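Local atomic coordinates of membrane-associated protein VP24 (Marburg virus - Musoke, Kenya, 1980, PDB entry 4OR8), a protein that may act as a minor matrix protein, with a role in assembly of the viral nucleocapsid and in virion budding. Residues 111-121 with 167-178; 206-217 with 230-240. One frame throughout, in Å; residues are numbered along the deposited sequence.

Contact 1. Residues 111-121 with 167-178; sequences LLGVALKDQEL and LMAGVKNFFNKM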
loop_
_atom_site.group_PDB
_atom_site.type_symbol
_atom_site.label_atom_id
_atom_site.label_comp_id
_atom_site.label_asym_id
_atom_site.label_seq_id
_atom_site.Cartn_x
_atom_site.Cartn_y
_atom_site.Cartn_z
ATOM N N LEU B 111 6.225 -6.572 13.904
ATOM C CA LEU B 111 4.779 -6.611 13.751
ATOM C C LEU B 111 4.259 -8.017 14.052
ATOM O O LEU B 111 3.233 -8.185 14.711
ATOM C CB LEU B 111 4.396 -6.169 12.337
ATOM C CG LEU B 111 2.966 -5.704 12.062
ATOM C CD1 LEU B 111 2.945 -4.807 10.837
ATOM C CD2 LEU B 111 2.043 -6.891 11.858
ATOM N N LEU B 112 4.984 -9.023 13.579
ATOM C CA LEU B 112 4.613 -10.410 13.832
ATOM C C LEU B 112 4.691 -10.747 15.315
ATOM O O LEU B 112 3.859 -11.492 15.834
ATOM C CB LEU B 112 5.486 -11.365 13.017
ATOM C CG LEU B 112 5.006 -11.614 11.589
ATOM C CD1 LEU B 112 5.964 -12.521 10.844
ATOM C CD2 LEU B 112 3.618 -12.223 11.614
ATOM N N GLY B 113 5.689 -10.195 15.997
ATOM C CA GLY B 113 5.840 -10.408 17.424
ATOM C C GLY B 113 4.622 -9.914 18.181
ATOM O O GLY B 113 4.158 -10.551 19.126
ATOM N N VAL B 114 4.100 -8.771 17.753
ATOM C CA VAL B 114 2.891 -8.206 18.335
ATOM C C VAL B 114 1.675 -9.098 18.079
ATOM O O VAL B 114 0.872 -9.340 18.981
ATOM C CB VAL B 114 2.628 -6.785 17.786
ATOM C CG1 VAL B 114 1.259 -6.277 18.215
ATOM C CG2 VAL B 114 3.717 -5.838 18.246
ATOM N N ALA B 115 1.558 -9.590 16.847
ATOM C CA ALA B 115 0.427 -10.421 16.435
ATOM C C ALA B 115 0.334 -11.694 17.267
ATOM O O ALA B 115 -0.758 -12.138 17.620
ATOM C CB ALA B 115 0.538 -10.767 14.966
ATOM N N LEU B 116 1.483 -12.279 17.584
ATOM C CA LEU B 116 1.518 -13.486 18.404
ATOM C C LEU B 116 0.979 -13.261 19.815
ATOM O O LEU B 116 0.652 -14.220 20.516
ATOM C CB LEU B 116 2.936 -14.056 18.481
ATOM C CG LEU B 116 3.360 -15.126 17.472
ATOM C CD1 LEU B 116 3.113 -14.675 16.046
ATOM C CD2 LEU B 116 4.825 -15.469 17.674
ATOM N N LYS B 117 0.896 -12.003 20.239
ATOM C CA LYS B 117 0.383 -11.711 21.575
ATOM C C LYS B 117 -1.062 -11.226 21.530
ATOM O O LYS B 117 -1.594 -10.794 22.548
ATOM C CB LYS B 117 1.264 -10.700 22.323
ATOM C CG LYS B 117 2.705 -11.154 22.533
ATOM C CD LYS B 117 2.788 -12.465 23.306
ATOM C CE LYS B 117 2.299 -12.294 24.738
ATOM N NZ LYS B 117 2.329 -13.577 25.496
ATOM N N ASP B 118 -1.698 -11.315 20.361
ATOM C CA ASP B 118 -3.101 -10.913 20.211
ATOM C C ASP B 118 -4.004 -11.707 21.158
ATOM O O ASP B 118 -3.905 -12.930 21.242
ATOM C CB ASP B 118 -3.580 -11.074 18.760
ATOM C CG ASP B 118 -4.875 -10.310 18.480
ATOM O OD1 ASP B 118 -4.900 -9.078 18.697
ATOM O OD2 ASP B 118 -5.871 -10.932 18.047
ATOM N N GLN B 119 -4.884 -11.004 21.866
ATOM C CA GLN B 119 -5.757 -11.621 22.867
ATOM C C GLN B 119 -6.739 -12.629 22.270
ATOM O O GLN B 119 -7.167 -13.571 22.939
ATOM C CB GLN B 119 -6.523 -10.550 23.657
ATOM C CG GLN B 119 -7.479 -9.692 22.822
ATOM C CD GLN B 119 -6.766 -8.627 21.994
ATOM O OE1 GLN B 119 -5.690 -8.150 22.364
ATOM N NE2 GLN B 119 -7.366 -8.254 20.868
ATOM N N GLU B 120 -7.093 -12.424 21.009
ATOM C CA GLU B 120 -8.059 -13.280 20.343
ATOM C C GLU B 120 -7.395 -14.581 19.910
ATOM O O GLU B 120 -8.061 -15.596 19.717
ATOM C CB GLU B 120 -8.654 -12.558 19.136
ATOM C CG GLU B 120 -9.934 -13.175 18.604
ATOM C CD GLU B 120 -10.634 -12.274 17.607
ATOM O OE1 GLU B 120 -10.072 -11.206 17.280
ATOM O OE2 GLU B 120 -11.744 -12.631 17.155
ATOM N N LEU B 121 -6.075 -14.543 19.768
ATOM C CA LEU B 121 -5.309 -15.711 19.352
ATOM C C LEU B 121 -4.954 -16.627 20.521
ATOM O O LEU B 121 -5.028 -17.850 20.409
ATOM C CB LEU B 121 -4.031 -15.272 18.638
ATOM C CG LEU B 121 -3.011 -16.374 18.339
ATOM C CD1 LEU B 121 -3.655 -17.513 17.548
ATOM C CD2 LEU B 121 -1.830 -15.802 17.577
ATOM N N LEU B 167 -2.708 -20.941 15.079
ATOM C CA LEU B 167 -1.678 -19.911 15.118
ATOM C C LEU B 167 -1.629 -19.102 13.830
ATOM O O LEU B 167 -1.545 -17.876 13.868
ATOM C CB LEU B 167 -0.311 -20.524 15.403
ATOM C CG LEU B 167 0.823 -19.501 15.465
ATOM C CD1 LEU B 167 0.566 -18.507 16.588
ATOM C CD2 LEU B 167 2.176 -20.185 15.627
ATOM N N MET B 168 -1.689 -19.788 12.693
ATOM C CA MET B 168 -1.684 -19.117 11.399
ATOM C C MET B 168 -2.969 -18.320 11.196
ATOM O O MET B 168 -2.937 -17.184 10.727
ATOM C CB MET B 168 -1.501 -20.129 10.269
ATOM C CG MET B 168 -0.256 -20.992 10.399
ATOM S SD MET B 168 1.281 -20.046 10.484
ATOM C CE MET B 168 1.990 -20.730 11.978
ATOM N N ALA B 169 -4.101 -18.917 11.556
ATOM C CA ALA B 169 -5.393 -18.247 11.429
ATOM C C ALA B 169 -5.459 -16.979 12.277
ATOM O O ALA B 169 -6.067 -15.979 11.883
ATOM C CB ALA B 169 -6.520 -19.194 11.806
ATOM N N GLY B 170 -4.826 -17.028 13.445
ATOM C CA GLY B 170 -4.775 -15.887 14.340
ATOM C C GLY B 170 -3.985 -14.717 13.787
ATOM O O GLY B 170 -4.404 -13.567 13.927
ATOM N N VAL B 171 -2.847 -15.008 13.163
ATOM C CA VAL B 171 -1.991 -13.974 12.591
ATOM C C VAL B 171 -2.673 -13.295 11.407
ATOM O O VAL B 171 -2.606 -12.072 11.261
ATOM C CB VAL B 171 -0.621 -14.545 12.161
ATOM C CG1 VAL B 171 0.183 -13.504 11.406
ATOM C CG2 VAL B 171 0.149 -15.034 13.374
ATOM N N LYS B 172 -3.339 -14.089 10.572
ATOM C CA LYS B 172 -4.111 -13.548 9.457
ATOM C C LYS B 172 -5.219 -12.645 9.985
ATOM O O LYS B 172 -5.510 -11.594 9.410
ATOM C CB LYS B 172 -4.712 -14.671 8.609
ATOM C CG LYS B 172 -3.696 -15.459 7.800
ATOM C CD LYS B 172 -4.337 -16.644 7.088
ATOM C CE LYS B 172 -5.247 -16.199 5.953
ATOM N NZ LYS B 172 -4.489 -15.555 4.845
ATOM N N ASN B 173 -5.827 -13.063 11.089
ATOM C CA ASN B 173 -6.881 -12.288 11.725
ATOM C C ASN B 173 -6.370 -10.947 12.236
ATOM O O ASN B 173 -7.049 -9.926 12.115
ATOM C CB ASN B 173 -7.516 -13.092 12.861
ATOM C CG ASN B 173 -8.554 -12.300 13.629
ATOM O OD1 ASN B 173 -8.307 -11.861 14.751
ATOM N ND2 ASN B 173 -9.722 -12.113 13.029
ATOM N N PHE B 174 -5.166 -10.951 12.797
ATOM C CA PHE B 174 -4.561 -9.721 13.293
ATOM C C PHE B 174 -4.223 -8.776 12.148
ATOM O O PHE B 174 -4.390 -7.566 12.267
ATOM C CB PHE B 174 -3.305 -10.022 14.107
ATOM C CG PHE B 174 -2.634 -8.797 14.659
ATOM C CD1 PHE B 174 -3.068 -8.234 15.848
ATOM C CD2 PHE B 174 -1.569 -8.210 13.995
ATOM C CE1 PHE B 174 -2.454 -7.110 16.363
ATOM C CE2 PHE B 174 -0.951 -7.086 14.504
ATOM C CZ PHE B 174 -1.393 -6.535 15.691
ATOM N N PHE B 175 -3.734 -9.336 11.047
ATOM C CA PHE B 175 -3.444 -8.548 9.861
ATOM C C PHE B 175 -4.721 -7.897 9.371
ATOM O O PHE B 175 -4.731 -6.726 8.996
ATOM C CB PHE B 175 -2.870 -9.432 8.754
ATOM C CG PHE B 175 -1.454 -9.859 8.990
ATOM C CD1 PHE B 175 -0.649 -9.176 9.885
ATOM C CD2 PHE B 175 -0.926 -10.941 8.312
ATOM C CE1 PHE B 175 0.657 -9.569 10.099
ATOM C CE2 PHE B 175 0.379 -11.337 8.522
ATOM C CZ PHE B 175 1.172 -10.649 9.417
ATOM N N ASN B 176 -5.799 -8.670 9.390
ATOM C CA ASN B 176 -7.094 -8.194 8.929
ATOM C C ASN B 176 -7.653 -7.052 9.772
ATOM O O ASN B 176 -8.263 -6.122 9.241
ATOM C CB ASN B 176 -8.097 -9.346 8.883
ATOM C CG ASN B 176 -9.479 -8.894 8.470
ATOM O OD1 ASN B 176 -9.774 -8.773 7.281
ATOM N ND2 ASN B 176 -10.338 -8.634 9.451
ATOM N N LYS B 177 -7.456 -7.120 11.084
ATOM C CA LYS B 177 -7.969 -6.073 11.955
ATOM C C LYS B 177 -7.102 -4.815 11.878
ATOM O O LYS B 177 -7.554 -3.719 12.206
ATOM C CB LYS B 177 -8.136 -6.568 13.397
ATOM C CG LYS B 177 -6.849 -6.908 14.110
ATOM C CD LYS B 177 -7.087 -7.946 15.201
ATOM C CE LYS B 177 -8.236 -7.558 16.116
ATOM N NZ LYS B 177 -8.451 -8.570 17.191
ATOM N N MET B 178 -5.864 -4.976 11.423
ATOM C CA MET B 178 -4.988 -3.834 11.178
ATOM C C MET B 178 -5.524 -2.976 10.038
ATOM O O MET B 178 -5.299 -1.765 9.996
ATOM C CB MET B 178 -3.579 -4.301 10.834
ATOM C CG MET B 178 -2.789 -4.844 12.003
ATOM S SD MET B 178 -1.108 -5.235 11.483
ATOM C CE MET B 178 -0.613 -3.664 10.788
#
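Leu111 drives its CD2 into a notch between Phe175 and Met178, meeting the edge of the Phe175 ring at CE1 (3.5 Å), while Leu111 and Met178 approach tip to tip, CD2 to SD at 3.6 Å. The next residue, Leu112, is modelled in two conformers; in one of them CD2 lies near Phe175 CZ and Val171 CG1, so this contact is less certain. Val114 touches the far end of the Phe174 ring, CG1 to CZ (3.7 Å). Ala115 lies squarely over that ring: its CA stands 3.9 Å from the Phe174 centroid, 13° off the normal, a CH-pi contact. With CG turned opposite its own backbone N (chi1 -180°), Phe174 carries its ring out from helix 161-178 and against Ala115. The motif is a helix pair crossed steeply, at 111°, with 10.0 Å between the segment axes. The small Ala115 side chain is consistent with the ring lying so close. Beyond Ala115, Leu116, also packed on Leu136 and Leu140 of helix 127-142, reaches Val171. The chain then folds through a type I turn, Ala115 to Asp118, and Asp118 brings OD1 to the edge of the Phe174 ring. Lys177 NZ joins Glu120 OE1 by a hydrogen-bonded salt bridge (3.1 Å) and Asp118 OD2 by a long one (3.6 Å), a small salt-bridge network. Leu121 closes the row, CD1 lying against Gly170 CA (3.8 Å) and CD2 against Leu167.

Contact 2. Residues 206-217 with 230-240; sequences RVNMGFLVEVRR and SESVVFGLVAE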
loop_
_atom_site.group_PDB
_atom_site.type_symbol
_atom_site.label_atom_id
_atom_site.label_comp_id
_atom_site.label_asym_id
_atom_site.label_seq_id
_atom_site.Cartn_x
_atom_site.Cartn_y
_atom_site.Cartn_z
ATOM N N ARG B 206 -1.176 3.441 10.754
ATOM C CA ARG B 206 -1.436 3.336 9.326
ATOM C C ARG B 206 -1.242 4.674 8.616
ATOM O O ARG B 206 -1.866 5.677 8.968
ATOM C CB ARG B 206 -2.840 2.798 9.054
ATOM C CG ARG B 206 -3.122 2.609 7.579
ATOM C CD ARG B 206 -4.465 1.949 7.337
ATOM N NE ARG B 206 -4.592 1.528 5.944
ATOM C CZ ARG B 206 -5.586 0.786 5.471
ATOM N NH1 ARG B 206 -6.556 0.376 6.280
ATOM N NH2 ARG B 206 -5.610 0.451 4.190
ATOM N N VAL B 207 -0.363 4.677 7.622
ATOM C CA VAL B 207 -0.180 5.830 6.758
ATOM C C VAL B 207 -0.614 5.458 5.341
ATOM O O VAL B 207 -1.043 4.333 5.100
ATOM C CB VAL B 207 1.283 6.317 6.764
ATOM C CG1 VAL B 207 1.605 6.989 8.080
ATOM C CG2 VAL B 207 2.243 5.157 6.501
ATOM N N ASN B 208 -0.512 6.399 4.410
ATOM C CA ASN B 208 -0.891 6.136 3.028
ATOM C C ASN B 208 -0.049 5.044 2.375
ATOM O O ASN B 208 -0.529 4.314 1.505
ATOM C CB ASN B 208 -0.814 7.417 2.194
ATOM C CG ASN B 208 -1.898 8.410 2.549
ATOM O OD1 ASN B 208 -3.013 8.027 2.902
ATOM N ND2 ASN B 208 -1.576 9.697 2.457
ATOM N N MET B 209 1.205 4.937 2.800
ATOM C CA MET B 209 2.144 4.003 2.183
ATOM C C MET B 209 2.065 2.612 2.795
ATOM O O MET B 209 2.522 1.634 2.205
ATOM C CB MET B 209 3.572 4.540 2.284
ATOM C CG MET B 209 3.797 5.806 1.482
ATOM S SD MET B 209 5.525 6.303 1.440
ATOM C CE MET B 209 6.294 4.805 0.830
ATOM N N GLY B 210 1.478 2.528 3.979
ATOM C CA GLY B 210 1.375 1.265 4.678
ATOM C C GLY B 210 1.332 1.473 6.174
ATOM O O GLY B 210 0.644 2.362 6.665
ATOM N N PHE B 211 2.079 0.657 6.904
ATOM C CA PHE B 211 2.048 0.715 8.355
ATOM C C PHE B 211 3.393 1.119 8.931
ATOM O O PHE B 211 4.397 0.441 8.732
ATOM C CB PHE B 211 1.594 -0.625 8.929
ATOM C CG PHE B 211 0.218 -1.029 8.491
ATOM C CD1 PHE B 211 -0.898 -0.574 9.170
ATOM C CD2 PHE B 211 0.040 -1.851 7.392
ATOM C CE1 PHE B 211 -2.169 -0.938 8.769
ATOM C CE2 PHE B 211 -1.227 -2.221 6.983
ATOM C CZ PHE B 211 -2.334 -1.763 7.674
ATOM N N LEU B 212 3.404 2.241 9.637
ATOM C CA LEU B 212 4.608 2.713 10.299
ATOM C C LEU B 212 4.754 1.981 11.625
ATOM O O LEU B 212 3.912 2.117 12.509
ATOM C CB LEU B 212 4.525 4.222 10.530
ATOM C CG LEU B 212 5.837 5.000 10.648
ATOM C CD1 LEU B 212 6.699 4.809 9.408
ATOM C CD2 LEU B 212 5.551 6.474 10.877
ATOM N N VAL B 213 5.813 1.189 11.751
ATOM C CA VAL B 213 6.054 0.428 12.970
ATOM C C VAL B 213 7.130 1.099 13.811
ATOM O O VAL B 213 8.283 1.204 13.395
ATOM C CB VAL B 213 6.470 -1.019 12.662
ATOM C CG1 VAL B 213 6.815 -1.753 13.946
ATOM C CG2 VAL B 213 5.361 -1.741 11.908
ATOM N N GLU B 214 6.742 1.546 15.000
ATOM C CA GLU B 214 7.623 2.323 15.864
ATOM C C GLU B 214 7.842 1.639 17.211
ATOM O O GLU B 214 6.891 1.192 17.850
ATOM C CB GLU B 214 7.021 3.712 16.074
ATOM C CG GLU B 214 7.553 4.450 17.280
ATOM C CD GLU B 214 6.773 5.718 17.567
ATOM O OE1 GLU B 214 5.798 5.997 16.837
ATOM O OE2 GLU B 214 7.137 6.435 18.525
ATOM N N VAL B 215 9.097 1.561 17.643
ATOM C CA VAL B 215 9.422 0.948 18.929
ATOM C C VAL B 215 10.252 1.864 19.828
ATOM O O VAL B 215 11.320 2.336 19.434
ATOM C CB VAL B 215 10.187 -0.378 18.748
ATOM C CG1 VAL B 215 10.526 -0.985 20.104
ATOM C CG2 VAL B 215 9.378 -1.350 17.915
ATOM N N ARG B 216 9.758 2.114 21.036
ATOM C CA ARG B 216 10.516 2.871 22.027
ATOM C C ARG B 216 11.014 1.930 23.114
ATOM O O ARG B 216 10.232 1.411 23.908
ATOM C CB ARG B 216 9.660 3.982 22.633
ATOM C CG ARG B 216 9.139 4.986 21.615
ATOM C CD ARG B 216 8.193 5.982 22.261
ATOM N NE ARG B 216 7.675 6.957 21.304
ATOM C CZ ARG B 216 6.828 7.932 21.619
ATOM N NH1 ARG B 216 6.399 8.067 22.868
ATOM N NH2 ARG B 216 6.407 8.774 20.686
ATOM N N ARG B 217 12.323 1.702 23.136
ATOM C CA ARG B 217 12.912 0.736 24.053
ATOM C C ARG B 217 14.007 1.357 24.916
ATOM O O ARG B 217 14.267 2.559 24.849
ATOM C CB ARG B 217 13.487 -0.444 23.270
ATOM C CG ARG B 217 14.619 -0.063 22.332
ATOM C CD ARG B 217 15.379 -1.290 21.860
ATOM N NE ARG B 217 14.588 -2.126 20.961
ATOM C CZ ARG B 217 14.823 -2.251 19.659
ATOM N NH1 ARG B 217 15.833 -1.596 19.100
ATOM N NH2 ARG B 217 14.053 -3.037 18.915
ATOM N N SER B 230 19.822 3.793 28.285
ATOM C CA SER B 230 19.333 4.994 27.619
ATOM C C SER B 230 18.067 4.724 26.815
ATOM O O SER B 230 17.823 3.601 26.381
ATOM C CB SER B 230 20.416 5.573 26.707
ATOM O OG SER B 230 19.985 6.787 26.116
ATOM N N GLU B 231 17.265 5.765 26.624
ATOM C CA GLU B 231 16.056 5.662 25.819
ATOM C C GLU B 231 16.420 5.565 24.344
ATOM O O GLU B 231 17.188 6.375 23.829
ATOM C CB GLU B 231 15.156 6.874 26.057
ATOM C CG GLU B 231 13.849 6.839 25.282
ATOM C CD GLU B 231 12.882 5.791 25.807
ATOM O OE1 GLU B 231 12.978 5.430 26.999
ATOM O OE2 GLU B 231 12.023 5.326 25.026
ATOM N N SER B 232 15.863 4.568 23.665
ATOM C CA SER B 232 16.154 4.347 22.255
ATOM C C SER B 232 14.871 4.286 21.427
ATOM O O SER B 232 13.850 3.773 21.883
ATOM C CB SER B 232 16.960 3.061 22.078
ATOM O OG SER B 232 17.089 2.727 20.710
ATOM N N VAL B 233 14.926 4.817 20.212
ATOM C CA VAL B 233 13.767 4.825 19.327
ATOM C C VAL B 233 14.125 4.331 17.930
ATOM O O VAL B 233 14.993 4.894 17.265
ATOM C CB VAL B 233 13.145 6.231 19.217
ATOM C CG1 VAL B 233 12.079 6.255 18.138
ATOM C CG2 VAL B 233 12.563 6.663 20.556
ATOM N N VAL B 234 13.458 3.269 17.493
ATOM C CA VAL B 234 13.625 2.773 16.135
ATOM C C VAL B 234 12.275 2.758 15.445
ATOM O O VAL B 234 11.237 2.713 16.104
ATOM C CB VAL B 234 14.225 1.352 16.101
ATOM C CG1 VAL B 234 15.609 1.343 16.724
ATOM C CG2 VAL B 234 13.310 0.365 16.806
ATOM N N PHE B 235 12.288 2.806 14.119
ATOM C CA PHE B 235 11.051 2.734 13.355
ATOM C C PHE B 235 11.297 2.299 11.920
ATOM O O PHE B 235 12.360 2.551 11.354
ATOM C CB PHE B 235 10.298 4.066 13.392
ATOM C CG PHE B 235 10.964 5.168 12.618
ATOM C CD1 PHE B 235 11.992 5.905 13.181
ATOM C CD2 PHE B 235 10.550 5.479 11.332
ATOM C CE1 PHE B 235 12.603 6.922 12.473
ATOM C CE2 PHE B 235 11.158 6.497 10.616
ATOM C CZ PHE B 235 12.185 7.219 11.190
ATOM N N GLY B 236 10.301 1.635 11.342
ATOM C CA GLY B 236 10.368 1.201 9.962
ATOM C C GLY B 236 8.999 1.283 9.322
ATOM O O GLY B 236 8.016 1.605 9.986
ATOM N N LEU B 237 8.932 0.985 8.031
ATOM C CA LEU B 237 7.679 1.075 7.300
ATOM C C LEU B 237 7.375 -0.229 6.579
ATOM O O LEU B 237 8.130 -0.653 5.703
ATOM C CB LEU B 237 7.741 2.225 6.293
ATOM C CG LEU B 237 6.508 2.455 5.421
ATOM C CD1 LEU B 237 5.307 2.800 6.282
ATOM C CD2 LEU B 237 6.770 3.552 4.402
ATOM N N VAL B 238 6.274 -0.870 6.956
ATOM C CA VAL B 238 5.829 -2.069 6.260
ATOM C C VAL B 238 4.780 -1.704 5.217
ATOM O O VAL B 238 3.727 -1.161 5.547
ATOM C CB VAL B 238 5.264 -3.128 7.224
ATOM C CG1 VAL B 238 4.747 -4.322 6.442
ATOM C CG2 VAL B 238 6.329 -3.572 8.217
ATOM N N ALA B 239 5.085 -1.997 3.956
ATOM C CA ALA B 239 4.191 -1.681 2.850
ATOM C C ALA B 239 2.888 -2.456 2.964
ATOM O O ALA B 239 2.875 -3.613 3.379
ATOM C CB ALA B 239 4.863 -1.970 1.529
ATOM N N GLU B 240 1.800 -1.804 2.581
ATOM C CA GLU B 240 0.459 -2.359 2.699
ATOM C C GLU B 240 0.312 -3.729 2.041
ATOM O O GLU B 240 -0.332 -4.621 2.593
ATOM C CB GLU B 240 -0.540 -1.373 2.094
ATOM C CG GLU B 240 -1.993 -1.685 2.364
ATOM C CD GLU B 240 -2.908 -0.573 1.889
ATOM O OE1 GLU B 240 -2.397 0.532 1.606
ATOM O OE2 GLU B 240 -4.132 -0.800 1.793
HETATM O O HOH W 1 -2.423 2.163 4.313
HETATM O O HOH W 2 -0.379 1.646 0.673
#
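A beta hairpin built from strands 210-221 and 228-239 forms this contact, its two arms antiparallel and 4.7 Å apart at the segment axes. Four hydrogen-bonded pairs, Phe211 with Val238, Val213 with Gly236, Val215 with Val234 and Arg217 with Ser232, each contribute two backbone bonds. The bond from Phe211 N to Val238 O is 2.8 Å long and almost straight (177° at the hydrogen). Between these pairs lie weaker CA-H...O contacts, as from Phe235 CA to Val213 O (3.2 Å).

On the face that carries Leu212, Glu214 and Arg216, Leu212 and Leu237 cross at about a right angle, CD1 to CD1 at 4.0 Å. Leu237 spreads its other methyl, CD2, to Met209 CE (3.8 Å). Arg216 runs alongside Val233, and its NE holds Glu214 OE2 at 2.9 Å; the other carboxylate oxygen, OE1, is bonded by Tyr22 OH of the second subunit. On the opposite face Val215 CB packs against Val234 CG2, and Arg217, bent at chi3 (69°), folds its guanidinium back so that one face lies over the same methyl.

At the Gly210 end, Arg206 NH2 and Glu240 OE2 probably form a salt bridge, their flat groups nearly perpendicular, though the position of OE2 is doubtful. Pairings of OE2 with Arg244 of its own chain and Arg244 of the second subunit share that doubt. One water bridges Arg206 NE (2.8 Å) to Glu240 OE1 and Val207 O, while Arg206 NH1 bonds Leu181 O.

Strand 210-221 is the middle member of a five-stranded mixed sheet, bonded on its other side to strand 201-206. Helix 91-94 packs on the face of Leu212 and Phe235 through Leu93, and helix 104-115 covers the face of Val213 and Val238 through Ile110, Leu111 and Ala107.

Overall arrangement
Along the chain the contacts come in succession: the helix pair 111-121 with 167-178 is complete before the hairpin 206-217 with 230-240 begins. Their centres lie about 17 Å apart, yet they meet directly. Helix 104-115 links them: it supplies one side of contact 1 and packs on the hairpin of contact 2, where Leu111 touches Val213, CD1 to CG2 at 4.0 Å. A second junction places Met178 O 3.5 Å from Phe211 CE1. Helix 240-244, which directly follows the second hairpin strand, returns through Leu243 to Leu111, Phe175 and Met178. These junctions are consistent with the helices and the mixed sheet sharing one core in the pyramidal fold of VP24.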